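Local coordinates for muramidase (Trichobolus zukalii, PDB 6ZMV), which probably cleaves bacterial peptidoglycan by hydrolysing its glycosidic linkages, as a fungal muramidase (lysozyme) of glycoside hydrolase family 25, at residues 96-101 with 137-142; 128-133 with 151-156; 132-137 with 159-164. All coordinates share one frame; numbering follows the deposited sequence. Where two conformers were deposited one is given.

Interaction 1 (96-101 with 137-142)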
ATOM      1  N   MET A  96       3.428   5.873   2.672  1.00  4.78           N
ATOM      2  CA  MET A  96       4.088   6.972   3.392  1.00  5.35           C
ATOM      3  C   MET A  96       5.558   6.593   3.599  1.00  6.40           C
ATOM      4  O   MET A  96       5.900   5.545   4.157  1.00  8.78           O
ATOM      5  CB  MET A  96       3.405   7.221   4.736  1.00  5.15           C
ATOM      6  CG  MET A  96       1.932   7.504   4.643  1.00  5.98           C
ATOM      7  SD  MET A  96       1.379   8.690   3.439  1.00  7.10           S
ATOM      8  CE  MET A  96       2.168  10.198   3.986  1.00  7.22           C
ATOM      9  N   GLU A  97       6.432   7.456   3.145  1.00  7.74           N
ATOM     10  CA  GLU A  97       7.883   7.202   3.049  1.00 10.66           C
ATOM     11  C   GLU A  97       8.620   8.400   3.636  1.00  9.32           C
ATOM     12  O   GLU A  97       8.071   9.539   3.576  1.00  8.33           O
ATOM     13  CB  GLU A  97       8.304   7.150   1.575  1.00 13.39           C
ATOM     14  CG  GLU A  97       7.724   6.024   0.766  1.00 15.01           C
ATOM     15  CD  GLU A  97       8.495   4.747   0.931  1.00 15.52           C
ATOM     16  OE1 GLU A  97       7.817   3.709   0.889  1.00 15.52           O
ATOM     17  OE2 GLU A  97       9.737   4.773   1.134  1.00 20.58           O
ATOM     18  N   TYR A  98       9.843   8.192   4.062  1.00  9.75           N
ATOM     19  CA  TYR A  98      10.707   9.333   4.376  1.00 10.77           C
ATOM     20  C   TYR A  98      10.844  10.223   3.141  1.00 12.60           C
ATOM     21  O   TYR A  98      10.966   9.712   2.020  1.00 15.90           O
ATOM     22  CB  TYR A  98      12.042   8.828   4.832  1.00 13.38           C
ATOM     23  CG  TYR A  98      11.994   8.157   6.175  1.00 12.51           C
ATOM     24  CD1 TYR A  98      12.047   8.892   7.333  1.00 16.58           C
ATOM     25  CD2 TYR A  98      11.852   6.796   6.289  1.00 20.83           C
ATOM     26  CE1 TYR A  98      11.945   8.310   8.579  1.00 15.23           C
ATOM     27  CE2 TYR A  98      11.755   6.187   7.524  1.00 20.22           C
ATOM     28  CZ  TYR A  98      11.827   6.937   8.674  1.00 18.20           C
ATOM     29  OH  TYR A  98      11.795   6.301   9.881  1.00 23.51           O
ATOM     30  N   GLY A  99      10.832  11.537   3.360  1.00 13.10           N
ATOM     31  CA  GLY A  99      10.933  12.556   2.295  1.00 20.27           C
ATOM     32  C   GLY A  99      12.322  12.608   1.684  1.00 20.07           C
ATOM     33  O   GLY A  99      13.288  12.058   2.289  1.00 22.90           O
ATOM     34  N   SER A 100      12.433  13.313   0.548  1.00 23.29           N
ATOM     35  CA  SER A 100      13.696  13.541  -0.190  1.00 23.78           C
ATOM     36  C   SER A 100      14.671  14.347   0.676  1.00 31.09           C
ATOM     37  O   SER A 100      15.861  14.009   0.653  1.00 49.04           O
ATOM     38  CB  SER A 100      13.435  14.202  -1.474  1.00 33.54           C
ATOM     39  OG  SER A 100      13.098  13.250  -2.446  1.00 33.40           O
ATOM     40  N   THR A 101      14.174  15.302   1.472  1.00 27.67           N
ATOM     41  CA  THR A 101      15.017  16.298   2.201  1.00 26.71           C
ATOM     42  C   THR A 101      14.778  16.248   3.701  1.00 27.58           C
ATOM     43  O   THR A 101      15.550  16.855   4.436  1.00 34.64           O
ATOM     44  CB  THR A 101      14.754  17.722   1.699  1.00 23.81           C
ATOM     45  OG1 THR A 101      13.391  18.171   1.791  1.00 33.54           O
ATOM     46  CG2 THR A 101      15.208  17.856   0.251  1.00 28.08           C
ATOM     47  N   TYR A 137       7.276   1.944  11.568  1.00  7.00           N
ATOM     48  CA  TYR A 137       6.855   2.289  12.930  1.00  6.47           C
ATOM     49  C   TYR A 137       7.372   3.697  13.280  1.00  5.55           C
ATOM     50  O   TYR A 137       6.587   4.560  13.687  1.00  6.05           O
ATOM     51  CB  TYR A 137       7.424   1.282  13.919  1.00  7.17           C
ATOM     52  CG  TYR A 137       7.119   1.628  15.354  1.00  7.77           C
ATOM     53  CD1 TYR A 137       5.907   1.237  15.888  1.00 11.08           C
ATOM     54  CD2 TYR A 137       8.008   2.303  16.161  1.00  7.81           C
ATOM     55  CE1 TYR A 137       5.568   1.550  17.180  1.00 12.76           C
ATOM     56  CE2 TYR A 137       7.687   2.572  17.457  1.00 10.65           C
ATOM     57  CZ  TYR A 137       6.453   2.233  17.966  1.00 11.12           C
ATOM     58  OH  TYR A 137       6.135   2.493  19.267  1.00 18.56           O
ATOM     59  N   TYR A 138       8.665   3.936  13.123  1.00  6.54           N
ATOM     60  CA  TYR A 138       9.209   5.232  13.560  1.00  7.12           C
ATOM     61  C   TYR A 138       8.715   6.375  12.672  1.00  6.62           C
ATOM     62  O   TYR A 138       8.533   7.470  13.209  1.00  7.55           O
ATOM     63  CB  TYR A 138      10.727   5.226  13.671  1.00  9.27           C
ATOM     64  CG  TYR A 138      11.181   4.296  14.752  1.00 10.31           C
ATOM     65  CD1 TYR A 138      10.927   4.612  16.076  1.00 12.94           C
ATOM     66  CD2 TYR A 138      11.790   3.101  14.479  1.00 13.64           C
ATOM     67  CE1 TYR A 138      11.290   3.776  17.114  1.00 15.19           C
ATOM     68  CE2 TYR A 138      12.133   2.242  15.500  1.00 16.92           C
ATOM     69  CZ  TYR A 138      11.869   2.565  16.819  1.00 14.00           C
ATOM     70  OH  TYR A 138      12.244   1.636  17.774  1.00 24.29           O
ATOM     71  N   TRP A 139       8.459   6.130  11.395  1.00  5.42           N
ATOM     72  CA  TRP A 139       7.901   7.153  10.514  1.00  6.01           C
ATOM     73  C   TRP A 139       6.557   7.588  11.086  1.00  5.12           C
ATOM     74  O   TRP A 139       6.241   8.751  11.241  1.00  6.00           O
ATOM     75  CB  TRP A 139       7.771   6.680   9.047  1.00  6.07           C
ATOM     76  CG  TRP A 139       7.432   7.811   8.142  1.00  6.10           C
ATOM     77  CD1 TRP A 139       8.331   8.568   7.455  1.00  9.13           C
ATOM     78  CD2 TRP A 139       6.140   8.395   7.907  1.00  5.33           C
ATOM     79  NE1 TRP A 139       7.689   9.555   6.770  1.00  8.92           N
ATOM     80  CE2 TRP A 139       6.355   9.508   7.062  1.00  6.64           C
ATOM     81  CE3 TRP A 139       4.840   8.136   8.325  1.00  4.86           C
ATOM     82  CZ2 TRP A 139       5.321  10.351   6.666  1.00  7.26           C
ATOM     83  CZ3 TRP A 139       3.815   8.952   7.906  1.00  5.18           C
ATOM     84  CH2 TRP A 139       4.058  10.080   7.129  1.00  5.45           C
ATOM     85  N   TRP A 140       5.708   6.616  11.399  1.00  4.42           N
ATOM     86  CA  TRP A 140       4.336   6.975  11.877  1.00  4.42           C
ATOM     87  C   TRP A 140       4.441   7.723  13.211  1.00  5.07           C
ATOM     88  O   TRP A 140       3.715   8.694  13.433  1.00  5.23           O
ATOM     89  CB  TRP A 140       3.509   5.685  12.025  1.00  5.16           C
ATOM     90  CG  TRP A 140       2.059   5.962  12.200  1.00  4.83           C
ATOM     91  CD1 TRP A 140       1.333   6.056  13.338  1.00  5.25           C
ATOM     92  CD2 TRP A 140       1.183   6.413  11.140  1.00  4.16           C
ATOM     93  NE1 TRP A 140       0.055   6.470  13.050  1.00  5.15           N
ATOM     94  CE2 TRP A 140      -0.049   6.707  11.726  1.00  4.62           C
ATOM     95  CE3 TRP A 140       1.321   6.556   9.759  1.00  4.83           C
ATOM     96  CZ2 TRP A 140      -1.128   7.151  10.979  1.00  4.83           C
ATOM     97  CZ3 TRP A 140       0.251   6.981   9.013  1.00  4.76           C
ATOM     98  CH2 TRP A 140      -0.932   7.299   9.633  1.00  5.50           C
ATOM     99  N   VAL A 141       5.304   7.239  14.105  1.00  6.11           N
ATOM    100  CA  VAL A 141       5.409   7.869  15.421  1.00  6.24           C
ATOM    101  C   VAL A 141       5.834   9.337  15.236  1.00  6.02           C
ATOM    102  O   VAL A 141       5.160  10.262  15.749  1.00  6.64           O
ATOM    103  CB  VAL A 141       6.349   7.114  16.333  1.00  6.11           C
ATOM    104  CG1 VAL A 141       6.678   7.922  17.580  1.00  7.41           C
ATOM    105  CG2 VAL A 141       5.842   5.730  16.678  1.00  7.66           C
ATOM    106  N   GLU A 142       6.932   9.586  14.543  1.00  7.01           N
ATOM    107  CA  GLU A 142       7.441  10.984  14.463  1.00  7.51           C
ATOM    108  C   GLU A 142       6.545  11.849  13.576  1.00  7.88           C
ATOM    109  O   GLU A 142       6.283  12.975  13.912  1.00  9.38           O
ATOM    110  CB  GLU A 142       8.832  10.979  13.855  1.00  8.68           C
ATOM    111  CG  GLU A 142       9.402  12.360  13.606  1.00  9.97           C
ATOM    112  CD  GLU A 142      10.813  12.431  13.110  1.00 17.01           C
ATOM    113  OE1 GLU A 142      11.328  13.554  13.092  1.00 23.25           O
ATOM    114  OE2 GLU A 142      11.308  11.445  12.532  1.00 16.87           O
TER
HETATM  115  O   HOH W   1       9.857   3.949   9.907  1.00 13.51           O
HETATM  116  O   HOH W   2      10.777   8.832  11.586  1.00 18.01           O
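Trp139 lays its indole against Met96 and Tyr98, joining the segment after strand 93-95 to helix 137-144 in the family 25 barrel. Asp95, Met96 and Glu97 fit the Asp-X-Glu signature of this family, so the contact lies beside the probable active site, where two glycerols, probably from the crystallisation liquor, bond Met96 O and Glu97 OE1. Trp139 CG stands anti to the backbone N (chi1 -170°), and CB points toward 96-101. That CB grazes the phenol end of Tyr98, 4.1 Å from CZ. Next comes CD1, which points into the Tyr98 ring above its centre, 3.7 Å from Tyr98 CD1. This is a T-shaped pair: the Trp139 five-membered ring presents its edge to the Tyr98 face, with the planes at 85°. The following atom, NE1, gives its hydrogen to Ser103 O, which helps to hold the rotation of the indole. At the far end of the six-membered ring, Met96 CB stands over one face in a CH-pi contact, 3.8 Å from the centroid and 18° off the normal. The methionine chain bends at chi2 and chi3, and its CE reaches Trp139 CH2 at 3.7 Å. Met112 of helix 109-127 packs on both Met96 and Trp139, so this end is buried, whereas Tyr98 is exposed. Two waters finish the contact at the Tyr98 hydroxyl. One also accepts the Trp139 N-H, in the first turn of the helix, and lies 3.0 Å from Trp139 N. The second bonds Tyr98 OH and donates to Glu142 OE2 at 2.8 Å.

Interaction 2 (128-133 with 151-156); sequences GRYPMI and ATTCPL. With SO4 (sulfate ion), chain G.
The Tyr130 ring takes Thr153 on one face: Thr153 CB sits 3.7 Å from the ring centroid in a CH-pi contact, shifted toward the rim, and CG2 reaches Tyr130 CE2. Cys154 SG approaches the same ring obliquely, 5.0 Å from its centroid, a loose sulfur-aromatic contact. Val120 and Asn121 of helix 109-127 also pack on the tyrosine. A sulfate, probably from the crystallisation liquor, accepts the Tyr130 N-H through O1 at 3.0 Å from Tyr130 N and is also bonded by Lys124. Its O2 lies oblique to the Arg129 guanidinium, a group engaged in cation-pi contact with Trp83.

Beyond the ring the chains draw together. Cys154 SG stands beside the backbone N (chi1 -62°), near Tyr130 CB and Pro131 CD, while Cys154 CB touches Ile133 CD1 at 3.8 Å. The same CB presses on Pro131 O, 3.2 Å away; this buried carbonyl has no hydrogen-bond partner in the model. The Met132 side chain crosses that of Pro155 at about a right angle, its CG on Pro155 CB at 3.9 Å. Ile133 N then donates to Pro155 O over 2.9 Å in a nearly straight bond (163° at the hydrogen). Parallel pairing of Ile133 with Leu156 starts here: strands 132-136 and 156-159, linked through helix 137-144, make a beta-alpha-beta unit of the TIM-like barrel.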
ATOM      1  N   GLY A 128     -15.426   3.615  -2.691  1.00  6.08           N
ATOM      2  CA  GLY A 128     -16.325   2.917  -1.779  1.00  6.93           C
ATOM      3  C   GLY A 128     -15.708   2.393  -0.533  1.00  7.81           C
ATOM      4  O   GLY A 128     -16.460   2.082   0.402  1.00 11.18           O
ATOM      5  N   ARG A 129     -14.389   2.374  -0.428  1.00  5.46           N
ATOM      6  CA  ARG A 129     -13.738   1.827   0.746  1.00  5.98           C
ATOM      7  C   ARG A 129     -12.480   2.588   1.079  1.00  5.48           C
ATOM      8  O   ARG A 129     -11.917   3.321   0.269  1.00  5.33           O
ATOM      9  CB  ARG A 129     -13.513   0.337   0.637  1.00  7.81           C
ATOM     10  CG  ARG A 129     -12.448   0.002  -0.373  1.00  6.71           C
ATOM     11  CD  ARG A 129     -12.350  -1.516  -0.536  1.00  8.79           C
ATOM     12  NE  ARG A 129     -11.943  -2.219   0.692  1.00  9.30           N
ATOM     13  CZ  ARG A 129     -11.728  -3.503   0.780  1.00  8.57           C
ATOM     14  NH1 ARG A 129     -11.286  -4.024   1.908  1.00  8.83           N
ATOM     15  NH2 ARG A 129     -11.898  -4.257  -0.286  1.00  8.48           N
ATOM     16  N   TYR A 130     -12.088   2.449   2.315  1.00  5.48           N
ATOM     17  CA  TYR A 130     -10.845   3.055   2.792  1.00  4.09           C
ATOM     18  C   TYR A 130      -9.632   2.382   2.162  1.00  4.36           C
ATOM     19  O   TYR A 130      -9.618   1.160   1.958  1.00  5.45           O
ATOM     20  CB  TYR A 130     -10.791   2.991   4.311  1.00  4.72           C
ATOM     21  CG  TYR A 130     -11.750   3.962   4.971  1.00  5.93           C
ATOM     22  CD1 TYR A 130     -11.481   5.321   4.940  1.00  8.00           C
ATOM     23  CD2 TYR A 130     -12.851   3.524   5.672  1.00  8.05           C
ATOM     24  CE1 TYR A 130     -12.312   6.240   5.530  1.00  9.33           C
ATOM     25  CE2 TYR A 130     -13.683   4.444   6.296  1.00  9.94           C
ATOM     26  CZ  TYR A 130     -13.424   5.804   6.219  1.00 11.16           C
ATOM     27  OH  TYR A 130     -14.198   6.774   6.837  1.00 14.31           O
ATOM     28  N   PRO A 131      -8.561   3.143   1.920  1.00  4.08           N
ATOM     29  CA  PRO A 131      -7.319   2.576   1.458  1.00  3.96           C
ATOM     30  C   PRO A 131      -6.590   1.918   2.615  1.00  3.47           C
ATOM     31  O   PRO A 131      -6.818   2.199   3.786  1.00  4.29           O
ATOM     32  CB  PRO A 131      -6.545   3.775   0.948  1.00  4.58           C
ATOM     33  CG  PRO A 131      -6.993   4.884   1.900  1.00  4.81           C
ATOM     34  CD  PRO A 131      -8.443   4.589   2.212  1.00  4.21           C
ATOM     35  N   MET A 132      -5.616   1.107   2.248  1.00  2.97           N
ATOM     36  CA  MET A 132      -4.585   0.659   3.208  1.00  3.68           C
ATOM     37  C   MET A 132      -3.557   1.785   3.376  1.00  3.39           C
ATOM     38  O   MET A 132      -3.347   2.578   2.433  1.00  4.32           O
ATOM     39  CB  MET A 132      -3.892  -0.609   2.703  1.00  3.71           C
ATOM     40  CG  MET A 132      -4.877  -1.677   2.250  1.00  4.82           C
ATOM     41  SD  MET A 132      -4.243  -3.328   2.099  1.00  5.92           S
ATOM     42  CE  MET A 132      -3.174  -3.088   0.684  1.00  5.65           C
ATOM     43  N   ILE A 133      -2.906   1.821   4.524  1.00  3.82           N
ATOM     44  CA  ILE A 133      -1.804   2.776   4.811  1.00  4.02           C
ATOM     45  C   ILE A 133      -0.547   1.973   5.035  1.00  3.97           C
ATOM     46  O   ILE A 133      -0.536   1.134   5.977  1.00  4.32           O
ATOM     47  CB  ILE A 133      -2.115   3.696   5.975  1.00  4.12           C
ATOM     48  CG1 ILE A 133      -3.303   4.594   5.620  1.00  4.53           C
ATOM     49  CG2 ILE A 133      -0.893   4.501   6.346  1.00  4.91           C
ATOM     50  CD1 ILE A 133      -3.809   5.410   6.825  1.00  5.00           C
ATOM     51  N   ALA A 151      -6.910   3.981  12.699  1.00  5.65           N
ATOM     52  CA  ALA A 151      -6.743   2.619  13.257  1.00  6.63           C
ATOM     53  C   ALA A 151      -8.008   1.793  13.115  1.00  7.09           C
ATOM     54  O   ALA A 151      -7.838   0.573  13.098  1.00 10.68           O
ATOM     55  CB  ALA A 151      -6.290   2.685  14.657  1.00  7.36           C
ATOM     56  N   THR A 152      -9.182   2.406  12.997  1.00  7.94           N
ATOM     57  CA  THR A 152     -10.440   1.662  12.876  1.00  9.02           C
ATOM     58  C   THR A 152     -10.980   1.583  11.459  1.00  8.84           C
ATOM     59  O   THR A 152     -11.930   0.894  11.259  1.00 13.28           O
ATOM     60  CB  THR A 152     -11.535   2.212  13.803  1.00 11.75           C
ATOM     61  OG1 THR A 152     -11.852   3.545  13.409  1.00 14.28           O
ATOM     62  CG2 THR A 152     -11.102   2.250  15.254  1.00 16.08           C
ATOM     63  N   THR A 153     -10.293   2.193  10.498  1.00  7.39           N
ATOM     64  CA  THR A 153     -10.801   2.335   9.135  1.00  7.70           C
ATOM     65  C   THR A 153      -9.851   1.843   8.050  1.00  5.81           C
ATOM     66  O   THR A 153     -10.324   1.210   7.114  1.00  7.69           O
ATOM     67  CB  THR A 153     -11.157   3.785   8.857  1.00  8.39           C
ATOM     68  OG1 THR A 153     -10.078   4.649   9.181  1.00  8.78           O
ATOM     69  CG2 THR A 153     -12.407   4.192   9.617  1.00 10.17           C
ATOM     70  N   CYS A 154      -8.560   2.117   8.160  1.00  5.50           N
ATOM     71  CA  CYS A 154      -7.598   1.829   7.103  1.00  5.07           C
ATOM     72  C   CYS A 154      -6.709   0.687   7.475  1.00  5.21           C
ATOM     73  O   CYS A 154      -5.999   0.758   8.480  1.00  7.12           O
ATOM     74  CB  CYS A 154      -6.758   3.066   6.872  1.00  5.06           C
ATOM     75  SG  CYS A 154      -7.665   4.533   6.324  1.00  6.51           S
ATOM     76  N   PRO A 155      -6.690  -0.426   6.707  1.00  4.68           N
ATOM     77  CA  PRO A 155      -5.778  -1.524   7.042  1.00  4.49           C
ATOM     78  C   PRO A 155      -4.328  -1.057   7.038  1.00  4.00           C
ATOM     79  O   PRO A 155      -3.932  -0.277   6.164  1.00  5.13           O
ATOM     80  CB  PRO A 155      -5.967  -2.523   5.917  1.00  5.34           C
ATOM     81  CG  PRO A 155      -7.425  -2.268   5.507  1.00  5.32           C
ATOM     82  CD  PRO A 155      -7.565  -0.768   5.587  1.00  4.60           C
ATOM     83  N   LEU A 156      -3.556  -1.515   8.019  1.00  3.24           N
ATOM     84  CA  LEU A 156      -2.135  -1.165   8.173  1.00  3.29           C
ATOM     85  C   LEU A 156      -1.261  -2.130   7.414  1.00  3.31           C
ATOM     86  O   LEU A 156      -1.337  -3.353   7.617  1.00  3.79           O
ATOM     87  CB  LEU A 156      -1.784  -1.149   9.655  1.00  3.44           C
ATOM     88  CG  LEU A 156      -0.318  -0.986   9.998  1.00  4.37           C
ATOM     89  CD1 LEU A 156       0.216   0.375   9.555  1.00  5.49           C
ATOM     90  CD2 LEU A 156      -0.073  -1.211  11.457  1.00  5.42           C
TER
HETATM   91  S   SO4 G 305     -14.446  -0.198   4.179  0.50 18.79           S
HETATM   92  O1  SO4 G 305     -14.346   1.225   3.954  0.50 17.84           O
HETATM   93  O2  SO4 G 305     -13.153  -0.692   3.828  0.50 29.56           O
HETATM   94  O3  SO4 G 305     -14.689  -0.398   5.590  0.50 20.89           O
HETATM   95  O4  SO4 G 305     -15.455  -0.832   3.359  0.50 18.80           O

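Interaction 3 (132-137 with 159-164); sequences MIYTGY and ARYSSS
Tyr134 meets Ala159 through the end of its ring. CG is anti to the backbone N (chi1 170°), and farther out the phenol passes Ala159 CB, which lies 3.4 Å from Tyr134 OH and 3.7 Å from CZ, oblique to the ring. The hydroxyl is bonded to Gln179 OE1, an acceptor it shares with Tyr161 OH. The two tyrosine side chains cross at about a right angle with Tyr134 OH and Tyr161 OH 4.2 Å apart, so Gln179 ties them together. Thr135 CB points away from 159-164, and the contact is made by the backbone: the Thr135 carbonyl O accepts the Ala159 N-H at 3.0 Å from Ala159 N, in a nearly straight bond (168°). This joins strands 132-136 and 156-159 near their C-terminal ends, the end of a TIM-type barrel where the active site normally lies, and a glycerol here, probably from the crystallisation liquor, bonds both Tyr134 OH and Gly136 N. Thr135 OG1 donates to Gly136 O at 2.8 Å. Gly136 is the N-cap residue of helix 137-144, and its CA rests 3.7 Å from Ala159 O. At Tyr137 the backbone N-H reaches Ala159 O through water, modelled at two sites too close together to be filled at once. The water accepts from Tyr137 N and donates to Ala159 O, 2.8 Å from one of the two sites.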
ATOM      1  N   MET A 132      -5.616   1.107   2.248  1.00  2.97           N
ATOM      2  CA  MET A 132      -4.585   0.659   3.208  1.00  3.68           C
ATOM      3  C   MET A 132      -3.557   1.785   3.376  1.00  3.39           C
ATOM      4  O   MET A 132      -3.347   2.578   2.433  1.00  4.32           O
ATOM      5  CB  MET A 132      -3.892  -0.609   2.703  1.00  3.71           C
ATOM      6  CG  MET A 132      -4.877  -1.677   2.250  1.00  4.82           C
ATOM      7  SD  MET A 132      -4.243  -3.328   2.099  1.00  5.92           S
ATOM      8  CE  MET A 132      -3.174  -3.088   0.684  1.00  5.65           C
ATOM      9  N   ILE A 133      -2.906   1.821   4.524  1.00  3.82           N
ATOM     10  CA  ILE A 133      -1.804   2.776   4.811  1.00  4.02           C
ATOM     11  C   ILE A 133      -0.547   1.973   5.035  1.00  3.97           C
ATOM     12  O   ILE A 133      -0.536   1.134   5.977  1.00  4.32           O
ATOM     13  CB  ILE A 133      -2.115   3.696   5.975  1.00  4.12           C
ATOM     14  CG1 ILE A 133      -3.303   4.594   5.620  1.00  4.53           C
ATOM     15  CG2 ILE A 133      -0.893   4.501   6.346  1.00  4.91           C
ATOM     16  CD1 ILE A 133      -3.809   5.410   6.825  1.00  5.00           C
ATOM     17  N   TYR A 134       0.500   2.259   4.279  1.00  3.39           N
ATOM     18  CA  TYR A 134       1.840   1.689   4.456  1.00  2.88           C
ATOM     19  C   TYR A 134       2.683   2.663   5.225  1.00  3.08           C
ATOM     20  O   TYR A 134       2.749   3.864   4.889  1.00  3.86           O
ATOM     21  CB  TYR A 134       2.473   1.406   3.087  1.00  3.58           C
ATOM     22  CG  TYR A 134       3.932   1.045   3.129  1.00  4.00           C
ATOM     23  CD1 TYR A 134       4.904   2.028   3.180  1.00  4.65           C
ATOM     24  CD2 TYR A 134       4.349  -0.266   3.046  1.00  3.96           C
ATOM     25  CE1 TYR A 134       6.246   1.692   3.174  1.00  4.65           C
ATOM     26  CE2 TYR A 134       5.689  -0.601   3.064  1.00  4.71           C
ATOM     27  CZ  TYR A 134       6.651   0.375   3.126  1.00  4.43           C
ATOM     28  OH  TYR A 134       7.978   0.047   3.092  1.00  6.56           O
ATOM     29  N   THR A 135       3.375   2.155   6.220  1.00  3.68           N
ATOM     30  CA  THR A 135       4.320   2.959   7.006  1.00  4.03           C
ATOM     31  C   THR A 135       5.298   2.048   7.704  1.00  4.39           C
ATOM     32  O   THR A 135       4.979   0.890   8.035  1.00  4.96           O
ATOM     33  CB  THR A 135       3.569   3.852   8.033  1.00  5.10           C
ATOM     34  OG1 THR A 135       4.449   4.757   8.701  1.00  5.34           O
ATOM     35  CG2 THR A 135       2.745   3.076   9.038  1.00  5.42           C
ATOM     36  N   GLY A 136       6.430   2.610   8.096  1.00  5.25           N
ATOM     37  CA  GLY A 136       7.254   2.033   9.161  1.00  6.70           C
ATOM     38  C   GLY A 136       6.831   2.578  10.504  1.00  6.14           C
ATOM     39  O   GLY A 136       6.162   3.599  10.581  1.00  6.31           O
ATOM     40  N   TYR A 137       7.276   1.944  11.568  1.00  7.00           N
ATOM     41  CA  TYR A 137       6.855   2.289  12.930  1.00  6.47           C
ATOM     42  C   TYR A 137       7.372   3.697  13.280  1.00  5.55           C
ATOM     43  O   TYR A 137       6.587   4.560  13.687  1.00  6.05           O
ATOM     44  CB  TYR A 137       7.424   1.282  13.919  1.00  7.17           C
ATOM     45  CG  TYR A 137       7.119   1.628  15.354  1.00  7.77           C
ATOM     46  CD1 TYR A 137       5.907   1.237  15.888  1.00 11.08           C
ATOM     47  CD2 TYR A 137       8.008   2.303  16.161  1.00  7.81           C
ATOM     48  CE1 TYR A 137       5.568   1.550  17.180  1.00 12.76           C
ATOM     49  CE2 TYR A 137       7.687   2.572  17.457  1.00 10.65           C
ATOM     50  CZ  TYR A 137       6.453   2.233  17.966  1.00 11.12           C
ATOM     51  OH  TYR A 137       6.135   2.493  19.267  1.00 18.56           O
ATOM     52  N   ALA A 159       5.954  -1.903   7.631  1.00  3.98           N
ATOM     53  CA  ALA A 159       7.299  -2.289   7.164  1.00  4.80           C
ATOM     54  C   ALA A 159       8.213  -2.457   8.352  1.00  4.98           C
ATOM     55  O   ALA A 159       8.375  -1.512   9.115  1.00  7.54           O
ATOM     56  CB  ALA A 159       7.840  -1.262   6.211  1.00  6.64           C
ATOM     57  N   ARG A 160       8.837  -3.605   8.488  1.00  4.57           N
ATOM     58  CA  ARG A 160       9.886  -3.850   9.498  1.00  5.89           C
ATOM     59  C   ARG A 160      10.719  -5.019   9.032  1.00  6.42           C
ATOM     60  O   ARG A 160      10.210  -6.123   8.926  1.00  6.35           O
ATOM     61  CB  ARG A 160       9.320  -4.113  10.876  1.00  7.45           C
ATOM     62  CG  ARG A 160      10.437  -3.987  11.877  1.00 12.95           C
ATOM     63  CD  ARG A 160      10.342  -4.762  13.101  1.00 15.94           C
ATOM     64  NE  ARG A 160      11.510  -4.587  13.910  1.00 14.70           N
ATOM     65  CZ  ARG A 160      11.728  -5.309  14.992  1.00 15.73           C
ATOM     66  NH1 ARG A 160      12.723  -4.981  15.797  1.00 20.30           N
ATOM     67  NH2 ARG A 160      10.908  -6.290  15.302  1.00 14.49           N
ATOM     68  N   TYR A 161      11.971  -4.775   8.710  1.00  7.12           N
ATOM     69  CA  TYR A 161      12.839  -5.798   8.095  1.00  7.50           C
ATOM     70  C   TYR A 161      13.568  -6.512   9.227  1.00  8.85           C
ATOM     71  O   TYR A 161      14.679  -6.163   9.585  1.00 12.12           O
ATOM     72  CB  TYR A 161      13.736  -5.184   7.037  1.00  7.45           C
ATOM     73  CG  TYR A 161      13.038  -4.504   5.870  1.00  8.07           C
ATOM     74  CD1 TYR A 161      11.686  -4.612   5.611  1.00  7.16           C
ATOM     75  CD2 TYR A 161      13.804  -3.699   5.039  1.00  8.95           C
ATOM     76  CE1 TYR A 161      11.102  -3.935   4.566  1.00  7.32           C
ATOM     77  CE2 TYR A 161      13.242  -3.044   3.960  1.00  8.55           C
ATOM     78  CZ  TYR A 161      11.879  -3.168   3.747  1.00  8.57           C
ATOM     79  OH  TYR A 161      11.265  -2.469   2.770  1.00 10.19           O
ATOM     80  N   SER A 162      12.869  -7.468   9.821  1.00  8.76           N
ATOM     81  CA  SER A 162      13.317  -8.182  11.012  1.00 11.71           C
ATOM     82  C   SER A 162      12.667  -9.551  11.011  1.00 11.62           C
ATOM     83  O   SER A 162      11.745  -9.761  10.238  1.00 12.61           O
ATOM     84  CB  SER A 162      12.963  -7.403  12.248  1.00 13.80           C
ATOM     85  OG  SER A 162      13.407  -8.077  13.391  1.00 25.04           O
ATOM     86  N   SER A 163      13.066 -10.409  11.957  1.00 14.24           N
ATOM     87  CA  SER A 163      12.430 -11.730  12.145  1.00 13.92           C
ATOM     88  C   SER A 163      11.052 -11.635  12.770  1.00 11.26           C
ATOM     89  O   SER A 163      10.323 -12.641  12.726  1.00 16.53           O
ATOM     90  CB  SER A 163      13.292 -12.625  12.925  1.00 19.27           C
ATOM     91  OG  SER A 163      13.551 -12.058  14.180  1.00 25.52           O
ATOM     92  N   SER A 164      10.714 -10.477  13.345  0.50 13.53           N
ATOM     93  CA  SER A 164       9.411 -10.215  14.001  0.50 14.85           C
ATOM     94  C   SER A 164       8.863  -8.866  13.554  0.50  9.48           C
ATOM     95  O   SER A 164       9.639  -7.975  13.192  0.50  9.89           O
ATOM     96  CB  SER A 164       9.562 -10.213  15.495  0.50 19.33           C
ATOM     97  OG  SER A 164       9.886 -11.493  15.990  0.50 26.53           O
TER
HETATM   98  O   HOH W   3       8.181  -0.783  11.786  1.00 15.49           O
HETATM   99  O   HOH W   4       9.545  -0.194  11.127  1.00 19.91           O

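From the N terminus, the chain leaves strand 93-95 into 96-101, passes through helix 109-127 and strand 132-136, and interaction 1 closes this long excursion at helix 137-144. Interaction 2 begins at the lead-in and first residues of strand 132-136, interaction 3 along the strand itself; sharing Met132 and Ile133, they close on either end of the following strand, 156-159. Interaction 1 crosses both: 96-101 precedes their first segments and 137-142 their second ones, with Tyr137 shared with interaction 3. Together they tie three successive parallel strands and the short helix into one part of the barrel. Met96 N probably bonds Tyr134 O, joining interactions 1 and 3, and Trp140 packs on Ile133, which carries the connection to interaction 2.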